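Local coordinates for protein leucyl-trna synthetase (PDB 5FOF) that probably hydrolyses the ester linking wrong amino acids to tRNA(Leu), being the editing domain of the cytosolic leucine-tRNA ligase of a malaria parasite, at residues 124-128 with 129-133; 229-232 with 233-236; 309-312 with 313-317; 48-51 with 52-56. All blocks are in the same frame, centred on the assembly; numbering follows the deposited sequence.

Contact 1: residues 124-128 with 129-133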
loop_
_atom_site.group_PDB
_atom_site.type_symbol
_atom_site.label_atom_id
_atom_site.label_comp_id
_atom_site.label_asym_id
_atom_site.label_seq_id
_atom_site.Cartn_x
_atom_site.Cartn_y
_atom_site.Cartn_z
ATOM N N ASN A 124 20.375 -5.737 10.148
ATOM C CA ASN A 124 20.270 -5.044 11.412
ATOM C C ASN A 124 19.786 -6.027 12.484
ATOM O O ASN A 124 18.656 -5.940 12.974
ATOM C CB ASN A 124 19.363 -3.830 11.256
ATOM C CG ASN A 124 19.816 -2.922 10.133
ATOM O OD1 ASN A 124 20.509 -1.923 10.359
ATOM N ND2 ASN A 124 19.459 -3.284 8.908
ATOM N N VAL A 125 20.678 -6.959 12.834
ATOM C CA VAL A 125 20.375 -8.020 13.787
ATOM C C VAL A 125 20.229 -7.404 15.174
ATOM O O VAL A 125 21.153 -6.766 15.681
ATOM C CB VAL A 125 21.452 -9.129 13.791
ATOM C CG1 VAL A 125 21.149 -10.190 14.860
ATOM C CG2 VAL A 125 21.552 -9.767 12.406
ATOM N N MET A 126 19.053 -7.594 15.763
ATOM C CA MET A 126 18.694 -7.013 17.045
ATOM C C MET A 126 17.969 -8.031 17.930
ATOM O O MET A 126 17.391 -8.991 17.430
ATOM C CB MET A 126 17.794 -5.812 16.804
ATOM C CG MET A 126 18.501 -4.633 16.165
ATOM S SD MET A 126 17.525 -3.122 16.228
ATOM C CE MET A 126 18.452 -2.143 15.059
ATOM N N THR A 127 18.024 -7.827 19.245
ATOM C CA THR A 127 17.205 -8.605 20.185
ATOM C C THR A 127 15.796 -8.034 20.270
ATOM O O THR A 127 15.572 -6.877 19.915
ATOM C CB THR A 127 17.795 -8.587 21.596
ATOM O OG1 THR A 127 17.967 -7.228 22.003
ATOM C CG2 THR A 127 19.129 -9.327 21.632
ATOM N N ARG A 128 14.858 -8.839 20.755
ATOM C CA ARG A 128 13.502 -8.354 20.986
ATOM C C ARG A 128 13.483 -6.943 21.585
ATOM O O ARG A 128 12.837 -6.056 21.021
ATOM C CB ARG A 128 12.699 -9.312 21.874
ATOM C CG ARG A 128 11.233 -8.901 22.033
ATOM C CD ARG A 128 10.369 -9.964 22.688
ATOM N NE ARG A 128 9.035 -10.015 22.077
ATOM C CZ ARG A 128 7.983 -9.262 22.420
ATOM N NH1 ARG A 128 8.053 -8.346 23.399
ATOM N NH2 ARG A 128 6.830 -9.428 21.765
ATOM N N ASP A 129 14.200 -6.735 22.697
ATOM C CA ASP A 129 14.231 -5.420 23.377
ATOM C C ASP A 129 14.859 -4.317 22.531
ATOM O O ASP A 129 14.297 -3.229 22.433
ATOM C CB ASP A 129 14.948 -5.493 24.736
ATOM C CG ASP A 129 14.128 -6.220 25.807
ATOM O OD1 ASP A 129 12.874 -6.209 25.742
ATOM O OD2 ASP A 129 14.751 -6.798 26.728
ATOM N N GLU A 130 16.005 -4.595 21.919
ATOM C CA GLU A 130 16.667 -3.619 21.028
ATOM C C GLU A 130 15.771 -3.164 19.870
ATOM O O GLU A 130 15.765 -1.981 19.519
ATOM C CB GLU A 130 17.950 -4.194 20.444
ATOM C CG GLU A 130 19.086 -4.358 21.441
ATOM C CD GLU A 130 20.220 -5.216 20.896
ATOM O OE1 GLU A 130 19.946 -6.140 20.098
ATOM O OE2 GLU A 130 21.390 -4.967 21.261
ATOM N N ILE A 131 15.028 -4.109 19.288
ATOM C CA ILE A 131 14.041 -3.811 18.242
ATOM C C ILE A 131 12.979 -2.860 18.773
ATOM O O ILE A 131 12.670 -1.862 18.132
ATOM C CB ILE A 131 13.348 -5.089 17.706
ATOM C CG1 ILE A 131 14.351 -5.943 16.938
ATOM C CG2 ILE A 131 12.162 -4.744 16.800
ATOM C CD1 ILE A 131 13.786 -7.241 16.405
ATOM N N ILE A 132 12.421 -3.183 19.937
ATOM C CA ILE A 132 11.377 -2.355 20.547
ATOM C C ILE A 132 11.861 -0.927 20.848
ATOM O O ILE A 132 11.079 0.019 20.712
ATOM C CB ILE A 132 10.734 -3.053 21.776
ATOM C CG1 ILE A 132 9.900 -4.241 21.272
ATOM C CG2 ILE A 132 9.842 -2.096 22.575
ATOM C CD1 ILE A 132 9.311 -5.129 22.348
ATOM N N ASP A 133 13.135 -0.765 21.215
ATOM C CA ASP A 133 13.712 0.583 21.379
ATOM C C ASP A 133 13.837 1.311 20.042
ATOM O O ASP A 133 13.224 2.357 19.843
ATOM C CB ASP A 133 15.094 0.551 22.067
ATOM C CG ASP A 133 15.008 0.338 23.571
ATOM O OD1 ASP A 133 13.926 0.546 24.169
ATOM O OD2 ASP A 133 16.040 -0.038 24.162
#

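Contact 2: residues 229-232 with 233-236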
loop_
_atom_site.group_PDB
_atom_site.type_symbol
_atom_site.label_atom_id
_atom_site.label_comp_id
_atom_site.label_asym_id
_atom_site.label_seq_id
_atom_site.Cartn_x
_atom_site.Cartn_y
_atom_site.Cartn_z
ATOM N N ARG A 229 -19.753 -0.057 -4.128
ATOM C CA ARG A 229 -20.874 0.873 -4.048
ATOM C C ARG A 229 -22.158 0.176 -4.498
ATOM O O ARG A 229 -23.138 0.176 -3.763
ATOM C CB ARG A 229 -20.602 2.137 -4.885
ATOM C CG ARG A 229 -19.526 3.036 -4.299
ATOM C CD ARG A 229 -19.051 4.093 -5.288
ATOM N NE ARG A 229 -17.943 4.880 -4.740
ATOM C CZ ARG A 229 -17.355 5.910 -5.351
ATOM N NH1 ARG A 229 -17.766 6.302 -6.557
ATOM N NH2 ARG A 229 -16.355 6.572 -4.753
ATOM N N ARG A 230 -22.134 -0.452 -5.674
ATOM C CA ARG A 230 -23.248 -1.296 -6.151
ATOM C C ARG A 230 -23.785 -2.286 -5.097
ATOM O O ARG A 230 -24.968 -2.594 -5.107
ATOM C CB ARG A 230 -22.834 -2.062 -7.417
ATOM C CG ARG A 230 -23.956 -2.830 -8.113
ATOM C CD ARG A 230 -23.502 -3.471 -9.425
ATOM N NE ARG A 230 -22.787 -4.744 -9.253
ATOM C CZ ARG A 230 -23.351 -5.925 -8.956
ATOM N NH1 ARG A 230 -24.668 -6.050 -8.760
ATOM N NH2 ARG A 230 -22.585 -7.006 -8.838
ATOM N N LYS A 231 -22.926 -2.775 -4.199
ATOM C CA LYS A 231 -23.345 -3.635 -3.082
ATOM C C LYS A 231 -22.998 -3.023 -1.706
ATOM O O LYS A 231 -22.519 -3.734 -0.807
ATOM C CB LYS A 231 -22.703 -5.022 -3.195
ATOM C CG LYS A 231 -22.601 -5.621 -4.592
ATOM C CD LYS A 231 -21.532 -6.711 -4.604
ATOM C CE LYS A 231 -21.411 -7.415 -5.945
ATOM N NZ LYS A 231 -20.525 -8.611 -5.850
ATOM N N GLN A 232 -23.247 -1.717 -1.536
ATOM C CA GLN A 232 -23.179 -1.063 -0.217
ATOM C C GLN A 232 -23.610 -2.047 0.859
ATOM O O GLN A 232 -22.856 -2.334 1.782
ATOM C CB GLN A 232 -24.111 0.165 -0.165
ATOM C CG GLN A 232 -23.539 1.450 -0.778
ATOM C CD GLN A 232 -24.581 2.336 -1.495
ATOM O OE1 GLN A 232 -25.789 2.276 -1.219
ATOM N NE2 GLN A 232 -24.101 3.181 -2.410
ATOM N N ALA A 233 -24.815 -2.592 0.688
ATOM C CA ALA A 233 -25.469 -3.426 1.698
ATOM C C ALA A 233 -24.645 -4.639 2.138
ATOM O O ALA A 233 -24.430 -4.855 3.337
ATOM C CB ALA A 233 -26.829 -3.875 1.183
ATOM N N TYR A 234 -24.193 -5.416 1.156
ATOM C CA TYR A 234 -23.399 -6.632 1.389
ATOM C C TYR A 234 -22.076 -6.350 2.127
ATOM O O TYR A 234 -21.763 -6.966 3.155
ATOM C CB TYR A 234 -23.115 -7.341 0.049
ATOM C CG TYR A 234 -22.044 -8.413 0.139
ATOM C CD1 TYR A 234 -22.246 -9.569 0.905
ATOM C CD2 TYR A 234 -20.817 -8.259 -0.512
ATOM C CE1 TYR A 234 -21.262 -10.541 1.011
ATOM C CE2 TYR A 234 -19.829 -9.230 -0.415
ATOM C CZ TYR A 234 -20.055 -10.368 0.346
ATOM O OH TYR A 234 -19.075 -11.328 0.438
ATOM N N TYR A 235 -21.305 -5.418 1.591
ATOM C CA TYR A 235 -20.009 -5.086 2.169
ATOM C C TYR A 235 -20.119 -4.516 3.602
ATOM O O TYR A 235 -19.196 -4.696 4.405
ATOM C CB TYR A 235 -19.228 -4.136 1.245
ATOM C CG TYR A 235 -18.523 -4.820 0.090
ATOM C CD1 TYR A 235 -17.337 -5.532 0.295
ATOM C CD2 TYR A 235 -19.017 -4.741 -1.208
ATOM C CE1 TYR A 235 -16.669 -6.152 -0.753
ATOM C CE2 TYR A 235 -18.359 -5.369 -2.264
ATOM C CZ TYR A 235 -17.186 -6.071 -2.029
ATOM O OH TYR A 235 -16.516 -6.676 -3.074
ATOM N N CYS A 236 -21.240 -3.856 3.921
ATOM C CA CYS A 236 -21.445 -3.256 5.248
ATOM C C CYS A 236 -21.876 -4.260 6.338
ATOM O O CYS A 236 -21.645 -4.016 7.528
ATOM C CB CYS A 236 -22.412 -2.074 5.158
ATOM S SG CYS A 236 -21.774 -0.719 4.131
#

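Contact 3: residues 309-312 with 313-317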
loop_
_atom_site.group_PDB
_atom_site.type_symbol
_atom_site.label_atom_id
_atom_site.label_comp_id
_atom_site.label_asym_id
_atom_site.label_seq_id
_atom_site.Cartn_x
_atom_site.Cartn_y
_atom_site.Cartn_z
ATOM N N TYR A 309 6.756 9.750 -17.029
ATOM C CA TYR A 309 8.139 9.299 -16.764
ATOM C C TYR A 309 9.037 10.329 -16.104
ATOM O O TYR A 309 9.933 9.962 -15.326
ATOM C CB TYR A 309 8.828 8.767 -18.031
ATOM C CG TYR A 309 8.602 9.562 -19.307
ATOM C CD1 TYR A 309 9.455 10.607 -19.674
ATOM C CD2 TYR A 309 7.561 9.228 -20.174
ATOM C CE1 TYR A 309 9.256 11.310 -20.855
ATOM C CE2 TYR A 309 7.359 9.916 -21.358
ATOM C CZ TYR A 309 8.204 10.955 -21.701
ATOM O OH TYR A 309 7.983 11.635 -22.888
ATOM N N ASN A 310 8.819 11.603 -16.423
ATOM C CA ASN A 310 9.580 12.671 -15.778
ATOM C C ASN A 310 9.035 12.963 -14.370
ATOM O O ASN A 310 9.797 13.138 -13.437
ATOM C CB ASN A 310 9.591 13.942 -16.643
ATOM C CG ASN A 310 10.333 13.756 -17.976
ATOM O OD1 ASN A 310 11.227 12.918 -18.103
ATOM N ND2 ASN A 310 9.971 14.568 -18.972
ATOM N N CYS A 311 7.715 13.016 -14.228
ATOM C CA CYS A 311 7.086 13.334 -12.945
ATOM C C CYS A 311 7.340 12.208 -11.929
ATOM O O CYS A 311 7.849 12.458 -10.824
ATOM C CB CYS A 311 5.586 13.578 -13.136
ATOM S SG CYS A 311 4.626 13.635 -11.610
ATOM N N ARG A 312 7.008 10.977 -12.330
ATOM C CA ARG A 312 7.229 9.767 -11.515
ATOM C C ARG A 312 8.542 9.803 -10.772
ATOM O O ARG A 312 8.577 9.566 -9.572
ATOM C CB ARG A 312 7.189 8.509 -12.392
ATOM C CG ARG A 312 7.363 7.202 -11.645
ATOM C CD ARG A 312 7.035 6.024 -12.539
ATOM N NE ARG A 312 5.623 6.011 -12.915
ATOM C CZ ARG A 312 5.079 5.147 -13.763
ATOM N NH1 ARG A 312 5.810 4.184 -14.317
ATOM N NH2 ARG A 312 3.792 5.230 -14.052
ATOM N N LYS A 313 9.601 10.129 -11.496
ATOM C CA LYS A 313 10.949 10.209 -10.924
ATOM C C LYS A 313 11.059 11.304 -9.866
ATOM O O LYS A 313 11.715 11.110 -8.843
ATOM C CB LYS A 313 12.001 10.454 -12.019
ATOM C CG LYS A 313 13.423 10.146 -11.591
ATOM C CD LYS A 313 14.482 10.791 -12.474
ATOM C CE LYS A 313 15.858 10.509 -11.875
ATOM N NZ LYS A 313 16.998 11.089 -12.638
ATOM N N LEU A 314 10.435 12.449 -10.131
ATOM C CA LEU A 314 10.424 13.567 -9.193
ATOM C C LEU A 314 9.662 13.225 -7.910
ATOM O O LEU A 314 10.107 13.566 -6.802
ATOM C CB LEU A 314 9.873 14.843 -9.861
ATOM C CG LEU A 314 10.740 15.403 -11.018
ATOM C CD1 LEU A 314 10.039 16.554 -11.723
ATOM C CD2 LEU A 314 12.130 15.849 -10.581
ATOM N N VAL A 315 8.538 12.528 -8.066
ATOM C CA VAL A 315 7.705 12.130 -6.922
ATOM C C VAL A 315 8.451 11.128 -6.034
ATOM O O VAL A 315 8.394 11.241 -4.812
ATOM C CB VAL A 315 6.326 11.573 -7.365
ATOM C CG1 VAL A 315 5.527 11.049 -6.176
ATOM C CG2 VAL A 315 5.519 12.654 -8.058
ATOM N N LYS A 316 9.151 10.172 -6.648
ATOM C CA LYS A 316 9.924 9.176 -5.890
ATOM C C LYS A 316 11.062 9.841 -5.110
ATOM O O LYS A 316 11.324 9.461 -3.959
ATOM C CB LYS A 316 10.452 8.049 -6.799
ATOM C CG LYS A 316 9.350 7.096 -7.255
ATOM C CD LYS A 316 9.750 6.239 -8.444
ATOM C CE LYS A 316 10.875 5.289 -8.107
ATOM N NZ LYS A 316 10.946 4.203 -9.117
ATOM N N GLN A 317 11.703 10.834 -5.735
ATOM C CA GLN A 317 12.731 11.670 -5.084
ATOM C C GLN A 317 12.127 12.429 -3.903
ATOM O O GLN A 317 12.732 12.487 -2.837
ATOM C CB GLN A 317 13.388 12.656 -6.083
ATOM C CG GLN A 317 14.354 12.003 -7.075
ATOM C CD GLN A 317 14.895 12.954 -8.152
ATOM O OE1 GLN A 317 14.333 14.015 -8.419
ATOM N NE2 GLN A 317 15.990 12.560 -8.781
#

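Contact 4: residues 48-51 with 52-56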
loop_
_atom_site.group_PDB
_atom_site.type_symbol
_atom_site.label_atom_id
_atom_site.label_comp_id
_atom_site.label_asym_id
_atom_site.label_seq_id
_atom_site.Cartn_x
_atom_site.Cartn_y
_atom_site.Cartn_z
ATOM N N GLU A 48 -7.834 -2.097 19.142
ATOM C CA GLU A 48 -9.012 -2.941 19.289
ATOM C C GLU A 48 -8.806 -4.219 18.503
ATOM O O GLU A 48 -8.875 -5.313 19.078
ATOM C CB GLU A 48 -10.287 -2.248 18.822
ATOM C CG GLU A 48 -11.535 -3.069 19.126
ATOM C CD GLU A 48 -12.746 -2.599 18.354
ATOM O OE1 GLU A 48 -12.926 -1.360 18.213
ATOM O OE2 GLU A 48 -13.513 -3.473 17.890
ATOM N N ILE A 49 -8.520 -4.049 17.207
ATOM C CA ILE A 49 -8.279 -5.157 16.275
ATOM C C ILE A 49 -7.208 -6.100 16.831
ATOM O O ILE A 49 -7.349 -7.311 16.751
ATOM C CB ILE A 49 -7.906 -4.639 14.846
ATOM C CG1 ILE A 49 -9.126 -4.002 14.174
ATOM C CG2 ILE A 49 -7.370 -5.747 13.933
ATOM C CD1 ILE A 49 -8.771 -2.960 13.131
ATOM N N TYR A 50 -6.155 -5.547 17.409
ATOM C CA TYR A 50 -5.096 -6.368 17.965
ATOM C C TYR A 50 -5.588 -7.262 19.118
ATOM O O TYR A 50 -5.200 -8.427 19.180
ATOM C CB TYR A 50 -3.924 -5.492 18.408
ATOM C CG TYR A 50 -2.824 -6.249 19.122
ATOM C CD1 TYR A 50 -1.773 -6.835 18.416
ATOM C CD2 TYR A 50 -2.828 -6.372 20.520
ATOM C CE1 TYR A 50 -0.758 -7.523 19.079
ATOM C CE2 TYR A 50 -1.816 -7.056 21.189
ATOM C CZ TYR A 50 -0.793 -7.627 20.464
ATOM O OH TYR A 50 0.190 -8.289 21.126
ATOM N N LEU A 51 -6.424 -6.714 20.015
ATOM C CA LEU A 51 -6.946 -7.450 21.188
ATOM C C LEU A 51 -7.867 -8.568 20.774
ATOM O O LEU A 51 -7.769 -9.681 21.292
ATOM C CB LEU A 51 -7.733 -6.540 22.132
ATOM C CG LEU A 51 -6.983 -5.425 22.855
ATOM C CD1 LEU A 51 -7.981 -4.625 23.674
ATOM C CD2 LEU A 51 -5.858 -5.966 23.727
ATOM N N ARG A 52 -8.774 -8.263 19.859
ATOM C CA ARG A 52 -9.648 -9.275 19.292
ATOM C C ARG A 52 -8.841 -10.424 18.661
ATOM O O ARG A 52 -9.134 -11.589 18.920
ATOM C CB ARG A 52 -10.598 -8.652 18.266
ATOM C CG ARG A 52 -11.689 -9.589 17.764
ATOM C CD ARG A 52 -12.333 -9.063 16.491
ATOM N NE ARG A 52 -12.824 -7.683 16.646
ATOM C CZ ARG A 52 -12.462 -6.620 15.916
ATOM N NH1 ARG A 52 -11.580 -6.715 14.923
ATOM N NH2 ARG A 52 -13.009 -5.426 16.180
ATOM N N ASN A 53 -7.816 -10.107 17.871
ATOM C CA ASN A 53 -7.029 -11.157 17.194
ATOM C C ASN A 53 -5.895 -11.762 18.037
ATOM O O ASN A 53 -5.298 -12.763 17.634
ATOM C CB ASN A 53 -6.535 -10.686 15.816
ATOM C CG ASN A 53 -7.637 -10.724 14.762
ATOM O OD1 ASN A 53 -7.788 -11.718 14.047
ATOM N ND2 ASN A 53 -8.421 -9.643 14.670
ATOM N N LYS A 54 -5.612 -11.158 19.197
ATOM C CA LYS A 54 -4.759 -11.765 20.229
ATOM C C LYS A 54 -5.352 -13.091 20.719
ATOM O O LYS A 54 -4.668 -14.119 20.702
ATOM C CB LYS A 54 -4.580 -10.799 21.410
ATOM C CG LYS A 54 -3.630 -11.280 22.504
ATOM C CD LYS A 54 -2.775 -10.151 23.084
ATOM C CE LYS A 54 -3.575 -9.131 23.894
ATOM N NZ LYS A 54 -3.444 -9.312 25.367
ATOM N N LYS A 55 -6.625 -13.046 21.129
ATOM C CA LYS A 55 -7.391 -14.226 21.596
ATOM C C LYS A 55 -7.173 -15.520 20.784
ATOM O O LYS A 55 -6.975 -16.592 21.364
ATOM C CB LYS A 55 -8.893 -13.892 21.648
ATOM C CG LYS A 55 -9.303 -13.069 22.864
ATOM C CD LYS A 55 -10.270 -11.945 22.516
ATOM C CE LYS A 55 -11.600 -12.442 21.968
ATOM N NZ LYS A 55 -12.490 -11.294 21.628
ATOM N N LEU A 56 -7.196 -15.408 19.456
ATOM C CA LEU A 56 -6.992 -16.555 18.567
ATOM C C LEU A 56 -5.503 -16.810 18.346
ATOM O O LEU A 56 -4.714 -16.810 19.291
ATOM C CB LEU A 56 -7.688 -16.318 17.219
ATOM C CG LEU A 56 -9.193 -15.998 17.246
ATOM C CD1 LEU A 56 -9.663 -15.565 15.863
ATOM C CD2 LEU A 56 -10.014 -17.179 17.753
#

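Contact 1: residues 124-128 with 129-133
Met126 touches Ile131 where strand 125-126 runs into helix 128-134, a junction closed by a capping box between Thr127 and Glu130. The Met126 CB packs on Ile131 CG1 at 3.4 Å, an apolar contact; separately, Met126 SD comes to 3.9 Å from Glu130 O. Ile131 is buried, its branched chain touching Leu107 of strand 102-108 and Leu158 of strand 157-158. Next comes Thr127, the N-cap. Its OG1 lies between its own backbone N and carbonyl carbon (chi1 55°), the rotamer that lets a short hydroxyl fold back and accept from Glu130 N at 3.3 Å. Glutamate is long enough to return the grip: its CG leans back beside its own N, and Glu130 OE1 takes Thr127 N at 2.7 Å through the anti lone pair. The Thr127 hydroxyl adds a weak bond to the same oxygen. Thr127 O then accepts from Ile131 N at 2.9 Å, opening the regular helical ladder. A negative carboxylate at a helix N terminus would probably be stabilised by the helix dipole. Arg128, in the first turn, accepts through its O from Ile132 N, while its NH1 ends 3.6 Å from the Ile132 CD1 methyl.

Contact 2: residues 229-232 with 233-236
Lys231 meets Tyr235 and Tyr234 about one turn further on, just after helix 219-230 has ended and as helix 232-238 begins. Two backbone hydrogen bonds start the new helix: Lys231 O accepts from Tyr235 N at 3.2 Å, and Gln232 O receives Cys236 N at 3.1 Å. The apolar contacts are looser. Lys231 suits the surface because its long aliphatic chain can pass the tyrosines without being buried: Lys231 CB stands 4.0 Å from Tyr234 CB, and the extended chain carries Lys231 CD to 4.2 Å from Tyr235 CE2, crossing the tyrosine side chain at a slant. The Lys231 carbonyl oxygen lies at the edge of the Tyr235 ring, near its plane, and Tyr234 CD2 sits over one face toward the rim. Tyr235 is buried, whereas the exposed Tyr234 spends its hydroxyl on Lys238 NZ. On the other flank the Cys236 SG turns back beside its own N (chi1 -63°), which brings it to 3.0 Å from Gln232 O. With Lys231 leaving helical geometry (phi -120°, psi 44°), this is a tight junction between two consecutive helices, broken at Lys231, on the surface of the editing domain.

Contact 3: residues 309-312 with 313-317
Cys311 SG meets Val315 CG2 one turn on along helix 308-321. Backbone bonds run from residue i+4 to i: Val315 N gives to Cys311 O at 2.8 Å and Lys316 N to Arg312 O at 3.0 Å. Leu314 N reaches Asn310 O only weakly, at 3.4 Å. Among apolar contacts, the Cys311 SG lies 3.8 Å from Val315 CG2. The sulfur points opposite its own backbone N (chi1 168°), whereas CG2 of valine lies back beside its N; the two therefore lean toward one another along the helix. Small and compact, both fit a side that is covered by Tyr303. Leu314 CG lies beyond the carbonyl oxygen of Asn310, 3.4 Å from Asn310 O. Charged chains form the third group. Arg312 and Lys316 run side by side in the same direction, their aliphatic parts meeting at Arg312 CG and Lys316 CD, 4.1 Å apart. Their length carries the charges off the helix to separate acids: Glu87 pairs with Arg312, whose NH1 also meets Tyr289 OH, while Glu32 pairs with Lys316. Helix 308-321 is thereby joined to helix 281-295 through Tyr289 and, through Glu32, to the chain just before strand 33-40.

Contact 4: residues 48-51 with 52-56
Glu48 and Arg52 join one turn apart in the middle and later part of helix 43-55, in a salt bridge of 2.6 Å from Glu48 OE2 to Arg52 NH2. Both chains set out with CG opposite the backbone N (Arg52 chi1 -172°), but the arginine bends at chi3 and comes back toward the glutamate. At the edge of the guanidinium, near its plane, OE2 meets NH2 alone; with the carboxylate plane turned 81° to it, this is not a two-pronged pairing. Arginine suits this place because it has a second end to offer: Arg52 NH1 lies 3.7 Å from Ile49 CG1 and pairs with Glu178. The same acid is the stronger partner of the Asn53 amide. Asn53 CG leans back beside its own N (chi1 -77°), and Asn53 ND2 also makes a weak bond of 3.3 Å to Ile49 O, which already accepts Asn53 N.

Lys54 is bent at three successive torsions. Its CD comes 3.8 Å from Tyr50 CE2, and Lys54 CE lies 3.9 Å from Leu51 CD2, bringing its methylenes obliquely against the Tyr50 ring and alongside Leu51. Tyr50 in turn meets the Phe72 ring. The inner side of the helix carries Ile49, Tyr50 and Asn53, the last two against strand 170-175, while Glu48 and Arg52 form an i-to-i+4 salt bridge at the exposed side.

All four contacts are local, each between residues about one turn apart in one continuous run, so none closes a long loop; they follow in series and none nests or crosses. From the N terminus, contact 4 comes first, on the helix after strand 33-40, just ahead of the unmodelled residues 57-64. Contact 1 follows at the start of helix 128-134, which precedes sheet strand 137-141; its nearest atoms are about 7 Å from contact 4. Contact 2 marks the passage between helices 219-230 and 232-238, its centre 43 Å from that of contact 1, across the chain's centre. Contact 3 lies last, on the helix leading to the closing strand 325-328 of the mixed sheet.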